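Local coordinates for hypothetical Protein CD630_05490 (Peptoclostridium difficile, PDB 6N7M) that is of unknown function but is probably made with a signal peptide for export, and forms a two-helix hairpin that associates with a second copy, at residues Val32-Ile44 and Glu75-Pro89. Residues are numbered along the deposited sequence; the frame is centred on the assembly and turned at random. Where two conformers were deposited one is given.
Sequences VEHYTYEEYAKHI and ELEKIKTEGLKIMKP
Tyr37 and Leu76 interlock between two helices that run antiparallel, at 171°, with the axes of 37-44 and 75-82 coming within 9.7 Å. The Tyr37 side chain stands with CG anti to its backbone N (chi1 -179°), which carries the ring across to the other helix. There it fits among Leu76, Glu77, Ile79 and Lys80. Leu76 CD1 covers one ring face, 3.7 Å from the Tyr37 centroid. In return Leu76 fills a hole made by Tyr37, Tyr40, Ala41 and Ile44.

Lys88 belongs to the tail beyond the helix. Its side chain and that of Tyr35 cross at about a right angle. Lys88 CG lies over the ring centre, 4.0 Å from the Tyr35 centroid; Tyr40 CD1 covers the opposite face. The Tyr35 ring is thus sandwiched. Lys88 N donates to Glu33 O at 2.9 Å. Tyr35 N donates to Ile86 O at 3.0 Å. These two bonds flank His34 and Met87, a selenomethionine here. Ile86 CD1 packs on one face of Tyr40, 3.6 Å from Tyr40 CE2.

Met72 of the second subunit packs on Met87, and Thr68 OG1 of that subunit accepts a hydrogen bond from Glu33 N. Knobs-into-holes packing and a single beta bridge between the flanking segments join the open end of an antiparallel helical hairpin, where helix 37-51 starts and helix 62-82 finishes.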
ATOM      1  N   VAL A  32      -7.499  -7.689  -8.671  1.00 26.77           N
ATOM      2  CA  VAL A  32      -6.458  -6.900  -7.949  1.00 29.85           C
ATOM      3  C   VAL A  32      -6.633  -7.192  -6.465  1.00 32.54           C
ATOM      4  O   VAL A  32      -7.791  -7.094  -5.979  1.00 30.51           O
ATOM      5  CB  VAL A  32      -6.560  -5.390  -8.229  1.00 28.78           C
ATOM      6  CG1 VAL A  32      -5.565  -4.601  -7.386  1.00 29.01           C
ATOM      7  CG2 VAL A  32      -6.397  -5.065  -9.702  1.00 30.03           C
ATOM      8  N   GLU A  33      -5.533  -7.519  -5.794  1.00 22.56           N
ATOM      9  CA  GLU A  33      -5.580  -7.856  -4.364  1.00 29.85           C
ATOM     10  C   GLU A  33      -6.022  -6.593  -3.642  1.00 22.73           C
ATOM     11  O   GLU A  33      -5.412  -5.583  -3.865  1.00 19.74           O
ATOM     12  CB  GLU A  33      -4.227  -8.368  -3.860  1.00 41.92           C
ATOM     13  CG  GLU A  33      -4.293  -8.951  -2.457  1.00 54.21           C
ATOM     14  CD  GLU A  33      -5.060 -10.259  -2.371  1.00 60.68           C
ATOM     15  OE1 GLU A  33      -5.119 -10.957  -3.402  1.00 57.97           O
ATOM     16  OE2 GLU A  33      -5.623 -10.565  -1.283  1.00 78.57           O
ATOM     17  N   HIS A  34      -7.076  -6.674  -2.856  1.00 20.78           N
ATOM     18  CA  HIS A  34      -7.533  -5.451  -2.170  1.00 20.29           C
ATOM     19  C   HIS A  34      -7.887  -5.755  -0.733  1.00 21.37           C
ATOM     20  O   HIS A  34      -8.097  -6.879  -0.413  1.00 29.64           O
ATOM     21  CB  HIS A  34      -8.685  -4.804  -2.919  1.00 22.35           C
ATOM     22  CG  HIS A  34      -9.866  -5.683  -3.068  1.00 22.97           C
ATOM     23  ND1 HIS A  34      -9.940  -6.664  -4.014  1.00 26.30           N
ATOM     24  CD2 HIS A  34     -11.029  -5.714  -2.403  1.00 21.10           C
ATOM     25  CE1 HIS A  34     -11.093  -7.260  -3.925  1.00 23.55           C
ATOM     26  NE2 HIS A  34     -11.778  -6.684  -2.957  1.00 24.70           N
ATOM     27  N   TYR A  35      -7.941  -4.720   0.070  1.00 20.70           N
ATOM     28  CA  TYR A  35      -8.237  -4.850   1.510  1.00 19.13           C
ATOM     29  C   TYR A  35      -9.691  -5.213   1.785  1.00 19.03           C
ATOM     30  O   TYR A  35     -10.595  -4.745   1.050  1.00 21.65           O
ATOM     31  CB  TYR A  35      -8.013  -3.517   2.220  1.00 18.72           C
ATOM     32  CG  TYR A  35      -6.575  -3.175   2.494  1.00 17.32           C
ATOM     33  CD1 TYR A  35      -5.934  -3.729   3.582  1.00 15.63           C
ATOM     34  CD2 TYR A  35      -5.881  -2.278   1.703  1.00 17.04           C
ATOM     35  CE1 TYR A  35      -4.643  -3.381   3.928  1.00 18.56           C
ATOM     36  CE2 TYR A  35      -4.573  -1.944   2.010  1.00 18.82           C
ATOM     37  CZ  TYR A  35      -3.954  -2.501   3.122  1.00 19.02           C
ATOM     38  OH  TYR A  35      -2.676  -2.190   3.455  1.00 21.64           O
ATOM     39  N   THR A  36      -9.865  -5.916   2.887  1.00 20.81           N
ATOM     40  CA  THR A  36     -11.217  -6.155   3.452  1.00 21.15           C
ATOM     41  C   THR A  36     -11.431  -4.975   4.396  1.00 19.06           C
ATOM     42  O   THR A  36     -10.459  -4.280   4.714  1.00 16.76           O
ATOM     43  CB  THR A  36     -11.362  -7.479   4.216  1.00 18.91           C
ATOM     44  OG1 THR A  36     -10.593  -7.457   5.419  1.00 21.21           O
ATOM     45  CG2 THR A  36     -10.923  -8.686   3.413  1.00 19.01           C
ATOM     46  N   TYR A  37     -12.673  -4.748   4.790  1.00 17.61           N
ATOM     47  CA  TYR A  37     -12.958  -3.657   5.737  1.00 15.20           C
ATOM     48  C   TYR A  37     -12.123  -3.899   6.999  1.00 18.25           C
ATOM     49  O   TYR A  37     -11.471  -2.961   7.506  1.00 15.20           O
ATOM     50  CB  TYR A  37     -14.459  -3.623   6.014  1.00 17.78           C
ATOM     51  CG  TYR A  37     -14.840  -2.516   6.952  1.00 17.55           C
ATOM     52  CD1 TYR A  37     -14.677  -2.640   8.311  1.00 19.49           C
ATOM     53  CD2 TYR A  37     -15.284  -1.309   6.447  1.00 18.74           C
ATOM     54  CE1 TYR A  37     -15.006  -1.601   9.165  1.00 21.32           C
ATOM     55  CE2 TYR A  37     -15.605  -0.252   7.286  1.00 20.45           C
ATOM     56  CZ  TYR A  37     -15.460  -0.402   8.648  1.00 19.83           C
ATOM     57  OH  TYR A  37     -15.759   0.649   9.454  1.00 23.96           O
ATOM     58  N   GLU A  38     -12.150  -5.132   7.509  1.00 18.36           N
ATOM     59  CA  GLU A  38     -11.428  -5.450   8.775  1.00 21.25           C
ATOM     60  C   GLU A  38      -9.927  -5.197   8.627  1.00 18.88           C
ATOM     61  O   GLU A  38      -9.338  -4.650   9.574  1.00 18.95           O
ATOM     62  CB  GLU A  38     -11.666  -6.901   9.172  1.00 22.10           C
ATOM     63  CG  GLU A  38     -10.857  -7.380  10.360  1.00 30.85           C
ATOM     64  CD  GLU A  38     -11.327  -8.717  10.916  1.00 35.50           C
ATOM     65  OE1 GLU A  38     -12.545  -8.996  10.869  1.00 45.77           O
ATOM     66  OE2 GLU A  38     -10.468  -9.491  11.357  1.00 63.00           O
ATOM     67  N   GLU A  39      -9.345  -5.643   7.515  1.00 18.02           N
ATOM     68  CA  GLU A  39      -7.897  -5.485   7.283  1.00 19.46           C
ATOM     69  C   GLU A  39      -7.536  -4.005   7.220  1.00 17.52           C
ATOM     70  O   GLU A  39      -6.523  -3.612   7.829  1.00 18.06           O
ATOM     71  CB  GLU A  39      -7.500  -6.177   5.985  1.00 20.80           C
ATOM     72  CG  GLU A  39      -7.438  -7.684   6.063  1.00 23.53           C
ATOM     73  CD  GLU A  39      -7.184  -8.348   4.713  1.00 30.95           C
ATOM     74  OE1 GLU A  39      -7.379  -7.674   3.633  1.00 27.87           O
ATOM     75  OE2 GLU A  39      -6.805  -9.529   4.717  1.00 36.73           O
ATOM     76  N   TYR A  40      -8.346  -3.208   6.532  1.00 14.87           N
ATOM     77  CA  TYR A  40      -7.991  -1.787   6.369  1.00 16.36           C
ATOM     78  C   TYR A  40      -8.213  -1.037   7.678  1.00 16.80           C
ATOM     79  O   TYR A  40      -7.424  -0.125   8.008  1.00 14.30           O
ATOM     80  CB  TYR A  40      -8.777  -1.189   5.222  1.00 17.97           C
ATOM     81  CG  TYR A  40      -8.176   0.074   4.681  1.00 18.24           C
ATOM     82  CD1 TYR A  40      -6.917   0.084   4.103  1.00 17.26           C
ATOM     83  CD2 TYR A  40      -8.883   1.265   4.713  1.00 19.07           C
ATOM     84  CE1 TYR A  40      -6.358   1.245   3.608  1.00 16.21           C
ATOM     85  CE2 TYR A  40      -8.346   2.434   4.206  1.00 16.72           C
ATOM     86  CZ  TYR A  40      -7.085   2.426   3.639  1.00 20.27           C
ATOM     87  OH  TYR A  40      -6.549   3.560   3.106  1.00 25.92           O
ATOM     88  N   ALA A  41      -9.247  -1.432   8.410  1.00 17.51           N
ATOM     89  CA  ALA A  41      -9.488  -0.800   9.728  1.00 18.80           C
ATOM     90  C   ALA A  41      -8.268  -1.085  10.613  1.00 20.11           C
ATOM     91  O   ALA A  41      -7.825  -0.165  11.311  1.00 20.75           O
ATOM     92  CB  ALA A  41     -10.757  -1.332  10.344  1.00 15.83           C
ATOM     93  N   LYS A  42      -7.717  -2.309  10.526  1.00 19.71           N
ATOM     94  CA  LYS A  42      -6.546  -2.671  11.378  1.00 21.44           C
ATOM     95  C   LYS A  42      -5.321  -1.865  10.941  1.00 20.21           C
ATOM     96  O   LYS A  42      -4.529  -1.408  11.830  1.00 19.10           O
ATOM     97  CB  LYS A  42      -6.240  -4.159  11.294  1.00 23.43           C
ATOM     98  CG  LYS A  42      -5.206  -4.636  12.304  1.00 36.96           C
ATOM     99  CD  LYS A  42      -4.845  -6.115  12.156  1.00 39.27           C
ATOM    100  CE  LYS A  42      -5.999  -7.066  12.378  1.00 47.59           C
ATOM    101  NZ  LYS A  42      -5.593  -8.463  12.093  1.00 53.99           N
ATOM    102  N   HIS A  43      -5.149  -1.729   9.631  1.00 18.86           N
ATOM    103  CA  HIS A  43      -4.006  -0.970   9.069  1.00 17.28           C
ATOM    104  C   HIS A  43      -4.057   0.480   9.566  1.00 20.43           C
ATOM    105  O   HIS A  43      -2.985   1.023  10.021  1.00 19.25           O
ATOM    106  CB  HIS A  43      -3.981  -1.139   7.540  1.00 19.83           C
ATOM    107  CG  HIS A  43      -2.987  -0.271   6.871  1.00 20.13           C
ATOM    108  ND1 HIS A  43      -1.631  -0.465   7.004  1.00 25.08           N
ATOM    109  CD2 HIS A  43      -3.138   0.800   6.073  1.00 18.56           C
ATOM    110  CE1 HIS A  43      -0.993   0.484   6.361  1.00 24.36           C
ATOM    111  NE2 HIS A  43      -1.889   1.251   5.768  1.00 23.17           N
ATOM    112  N   ILE A  44      -5.246   1.074   9.532  1.00 17.67           N
ATOM    113  CA  ILE A  44      -5.450   2.472   9.996  1.00 19.04           C
ATOM    114  C   ILE A  44      -5.098   2.577  11.472  1.00 20.07           C
ATOM    115  O   ILE A  44      -4.454   3.550  11.834  1.00 20.00           O
ATOM    116  CB  ILE A  44      -6.896   2.937   9.722  1.00 21.47           C
ATOM    117  CG1 ILE A  44      -7.115   3.150   8.218  1.00 19.39           C
ATOM    118  CG2 ILE A  44      -7.247   4.185  10.531  1.00 18.43           C
ATOM    119  CD1 ILE A  44      -8.557   3.348   7.834  1.00 22.07           C
ATOM    120  N   GLU A  75     -11.994   6.460   3.186  0.50 20.50           N
ATOM    121  CA  GLU A  75     -11.891   5.325   2.222  0.50 21.17           C
ATOM    122  C   GLU A  75     -12.431   4.057   2.891  0.50 22.06           C
ATOM    123  O   GLU A  75     -13.088   3.270   2.210  0.50 23.19           O
ATOM    124  CB  GLU A  75     -10.448   5.127   1.731  0.50 22.16           C
ATOM    125  CG  GLU A  75      -9.944   6.184   0.773  0.50 24.73           C
ATOM    126  CD  GLU A  75      -8.443   6.143   0.529  0.50 26.76           C
ATOM    127  OE1 GLU A  75      -7.965   6.982  -0.248  0.50 35.69           O
ATOM    128  OE2 GLU A  75      -7.734   5.328   1.187  0.50 27.68           O
ATOM    129  N   LEU A  76     -12.147   3.866   4.179  1.00 20.08           N
ATOM    130  CA  LEU A  76     -12.612   2.660   4.904  1.00 20.06           C
ATOM    131  C   LEU A  76     -14.133   2.577   4.811  1.00 22.02           C
ATOM    132  O   LEU A  76     -14.655   1.506   4.539  1.00 19.72           O
ATOM    133  CB  LEU A  76     -12.181   2.744   6.369  1.00 18.07           C
ATOM    134  CG  LEU A  76     -12.657   1.616   7.264  1.00 18.20           C
ATOM    135  CD1 LEU A  76     -12.067   0.284   6.861  1.00 14.61           C
ATOM    136  CD2 LEU A  76     -12.372   1.921   8.715  1.00 20.50           C
ATOM    137  N   GLU A  77     -14.817   3.693   5.072  0.50 21.23           N
ATOM    138  CA  GLU A  77     -16.299   3.724   5.031  0.50 22.64           C
ATOM    139  C   GLU A  77     -16.752   3.442   3.597  0.50 20.20           C
ATOM    140  O   GLU A  77     -17.776   2.768   3.438  0.50 21.38           O
ATOM    141  CB  GLU A  77     -16.811   5.061   5.569  0.50 24.68           C
ATOM    142  CG  GLU A  77     -18.310   5.105   5.738  0.50 26.89           C
ATOM    143  CD  GLU A  77     -18.863   4.058   6.684  0.50 30.29           C
ATOM    144  OE1 GLU A  77     -18.070   3.247   7.183  0.50 38.69           O
ATOM    145  OE2 GLU A  77     -20.094   4.048   6.906  0.50 36.64           O
ATOM    146  N   LYS A  78     -16.000   3.890   2.593  1.00 21.00           N
ATOM    147  CA  LYS A  78     -16.387   3.624   1.178  1.00 21.14           C
ATOM    148  C   LYS A  78     -16.255   2.125   0.881  1.00 20.23           C
ATOM    149  O   LYS A  78     -16.932   1.637  -0.026  1.00 19.35           O
ATOM    150  CB  LYS A  78     -15.619   4.509   0.206  1.00 23.14           C
ATOM    151  CG  LYS A  78     -16.060   5.975   0.178  1.00 26.23           C
ATOM    152  CD  LYS A  78     -15.168   6.789  -0.731  1.00 32.46           C
ATOM    153  CE  LYS A  78     -15.393   8.281  -0.632  1.00 41.31           C
ATOM    154  NZ  LYS A  78     -14.289   9.019  -1.291  1.00 39.99           N
ATOM    155  N   ILE A  79     -15.378   1.413   1.577  1.00 20.03           N
ATOM    156  CA  ILE A  79     -15.290  -0.065   1.374  1.00 17.53           C
ATOM    157  C   ILE A  79     -16.652  -0.669   1.737  1.00 16.04           C
ATOM    158  O   ILE A  79     -17.175  -1.411   0.953  1.00 15.80           O
ATOM    159  CB  ILE A  79     -14.161  -0.698   2.219  1.00 17.57           C
ATOM    160  CG1 ILE A  79     -12.776  -0.258   1.761  1.00 18.42           C
ATOM    161  CG2 ILE A  79     -14.284  -2.194   2.247  1.00 16.21           C
ATOM    162  CD1 ILE A  79     -11.670  -0.844   2.626  1.00 21.26           C
ATOM    163  N   LYS A  80     -17.224  -0.252   2.870  1.00 16.12           N
ATOM    164  CA  LYS A  80     -18.531  -0.737   3.351  1.00 17.90           C
ATOM    165  C   LYS A  80     -19.701  -0.204   2.487  1.00 20.21           C
ATOM    166  O   LYS A  80     -20.596  -0.989   2.160  1.00 19.13           O
ATOM    167  CB  LYS A  80     -18.700  -0.234   4.784  1.00 17.86           C
ATOM    168  CG  LYS A  80     -19.985  -0.626   5.471  1.00 23.73           C
ATOM    169  CD  LYS A  80     -20.098  -0.049   6.874  1.00 26.70           C
ATOM    170  CE  LYS A  80     -21.356  -0.516   7.563  1.00 33.98           C
ATOM    171  NZ  LYS A  80     -21.517   0.063   8.915  1.00 36.53           N
ATOM    172  N   THR A  81     -19.713   1.094   2.196  1.00 21.78           N
ATOM    173  CA  THR A  81     -20.859   1.756   1.505  1.00 22.10           C
ATOM    174  C   THR A  81     -20.778   1.774  -0.018  1.00 27.94           C
ATOM    175  O   THR A  81     -21.849   2.042  -0.638  1.00 28.69           O
ATOM    176  CB  THR A  81     -21.037   3.198   1.999  1.00 23.77           C
ATOM    177  OG1 THR A  81     -19.907   3.955   1.568  1.00 25.21           O
ATOM    178  CG2 THR A  81     -21.196   3.284   3.498  1.00 26.69           C
ATOM    179  N   GLU A  82     -19.621   1.527  -0.621  1.00 23.98           N
ATOM    180  CA  GLU A  82     -19.505   1.596  -2.106  1.00 24.51           C
ATOM    181  C   GLU A  82     -18.706   0.410  -2.660  1.00 21.00           C
ATOM    182  O   GLU A  82     -18.510   0.343  -3.875  1.00 24.70           O
ATOM    183  CB  GLU A  82     -18.854   2.922  -2.533  1.00 26.64           C
ATOM    184  CG  GLU A  82     -19.649   4.145  -2.093  1.00 35.49           C
ATOM    185  CD  GLU A  82     -19.129   5.491  -2.563  1.00 43.07           C
ATOM    186  OE1 GLU A  82     -17.992   5.534  -3.089  1.00 46.29           O
ATOM    187  OE2 GLU A  82     -19.867   6.494  -2.398  1.00 43.13           O
ATOM    188  N   GLY A  83     -18.224  -0.497  -1.813  1.00 23.12           N
ATOM    189  CA  GLY A  83     -17.419  -1.623  -2.338  1.00 23.24           C
ATOM    190  C   GLY A  83     -16.090  -1.148  -2.893  1.00 23.51           C
ATOM    191  O   GLY A  83     -15.539  -1.790  -3.834  1.00 25.63           O
ATOM    192  N   LEU A  84     -15.591  -0.033  -2.378  1.00 21.81           N
ATOM    193  CA  LEU A  84     -14.276   0.499  -2.832  1.00 24.34           C
ATOM    194  C   LEU A  84     -13.185  -0.572  -2.677  1.00 18.18           C
ATOM    195  O   LEU A  84     -13.132  -1.268  -1.655  1.00 19.03           O
ATOM    196  CB  LEU A  84     -13.936   1.776  -2.053  1.00 23.81           C
ATOM    197  CG  LEU A  84     -12.591   2.405  -2.420  1.00 23.66           C
ATOM    198  CD1 LEU A  84     -12.601   2.926  -3.849  1.00 28.26           C
ATOM    199  CD2 LEU A  84     -12.208   3.509  -1.471  1.00 25.06           C
ATOM    200  N   LYS A  85     -12.428  -0.789  -3.748  1.00 22.28           N
ATOM    201  CA  LYS A  85     -11.309  -1.749  -3.797  1.00 27.57           C
ATOM    202  C   LYS A  85     -10.011  -0.947  -3.610  1.00 22.58           C
ATOM    203  O   LYS A  85      -9.670  -0.137  -4.480  1.00 23.56           O
ATOM    204  CB  LYS A  85     -11.330  -2.513  -5.133  1.00 37.22           C
ATOM    205  CG  LYS A  85     -12.628  -3.253  -5.455  1.00 40.56           C
ATOM    206  CD  LYS A  85     -12.959  -4.341  -4.476  1.00 56.48           C
ATOM    207  CE  LYS A  85     -14.312  -4.982  -4.709  1.00 61.44           C
ATOM    208  NZ  LYS A  85     -15.421  -4.043  -4.420  1.00 66.05           N
ATOM    209  N   ILE A  86      -9.426  -1.029  -2.423  1.00 24.18           N
ATOM    210  CA  ILE A  86      -8.152  -0.337  -2.082  1.00 20.27           C
ATOM    211  C   ILE A  86      -7.074  -1.389  -2.266  1.00 21.55           C
ATOM    212  O   ILE A  86      -7.097  -2.382  -1.529  1.00 18.23           O
ATOM    213  CB  ILE A  86      -8.178   0.222  -0.649  1.00 20.49           C
ATOM    214  CG1 ILE A  86      -9.348   1.194  -0.486  1.00 19.46           C
ATOM    215  CG2 ILE A  86      -6.840   0.876  -0.297  1.00 18.69           C
ATOM    216  CD1 ILE A  86      -9.507   1.721   0.909  1.00 21.04           C
HETATM  217  N   MSE A  87      -6.207  -1.196  -3.258  1.00 25.79           N
HETATM  218  CA  MSE A  87      -5.178  -2.211  -3.535  1.00 20.33           C
HETATM  219  C   MSE A  87      -4.338  -2.499  -2.295  1.00 20.16           C
HETATM  220  O   MSE A  87      -3.894  -1.552  -1.625  1.00 22.73           O
HETATM  221  CB  MSE A  87      -4.278  -1.778  -4.693  1.00 30.23           C
HETATM  222  CG  MSE A  87      -3.242  -2.822  -4.995  1.00 27.28           C
HETATM  223 SE   MSE A  87      -2.268  -2.284  -6.581  1.00 36.67          SE
HETATM  224  CE  MSE A  87      -1.640  -0.470  -6.214  1.00 32.37           C
ATOM    225  N   LYS A  88      -4.142  -3.790  -2.019  1.00 21.24           N
ATOM    226  CA  LYS A  88      -3.382  -4.239  -0.820  1.00 23.45           C
ATOM    227  C   LYS A  88      -1.934  -4.474  -1.224  1.00 26.11           C
ATOM    228  O   LYS A  88      -1.682  -4.939  -2.332  1.00 25.48           O
ATOM    229  CB  LYS A  88      -4.021  -5.521  -0.274  1.00 22.83           C
ATOM    230  CG  LYS A  88      -3.573  -5.989   1.088  1.00 27.08           C
ATOM    231  CD  LYS A  88      -4.370  -7.167   1.594  1.00 33.42           C
ATOM    232  CE  LYS A  88      -4.015  -7.560   3.010  1.00 39.18           C
ATOM    233  NZ  LYS A  88      -2.590  -7.972   3.109  1.00 49.69           N
ATOM    234  N   PRO A  89      -0.943  -4.155  -0.364  1.00 27.26           N
ATOM    235  CA  PRO A  89       0.446  -4.448  -0.702  1.00 25.40           C
ATOM    236  C   PRO A  89       0.619  -5.966  -0.858  1.00 25.76           C
ATOM    237  O   PRO A  89      -0.086  -6.729  -0.195  1.00 26.99           O
ATOM    238  CB  PRO A  89       1.257  -3.944   0.501  1.00 26.51           C
ATOM    239  CG  PRO A  89       0.321  -3.012   1.255  1.00 28.76           C
ATOM    240  CD  PRO A  89      -1.083  -3.487   0.939  1.00 30.33           C
TER
HETATM  241  O   HOH W   1     -10.634  -2.586  -0.341  1.00 22.26           O
HETATM  242  O   HOH W   2     -15.699   3.206   8.623  0.50 20.58           O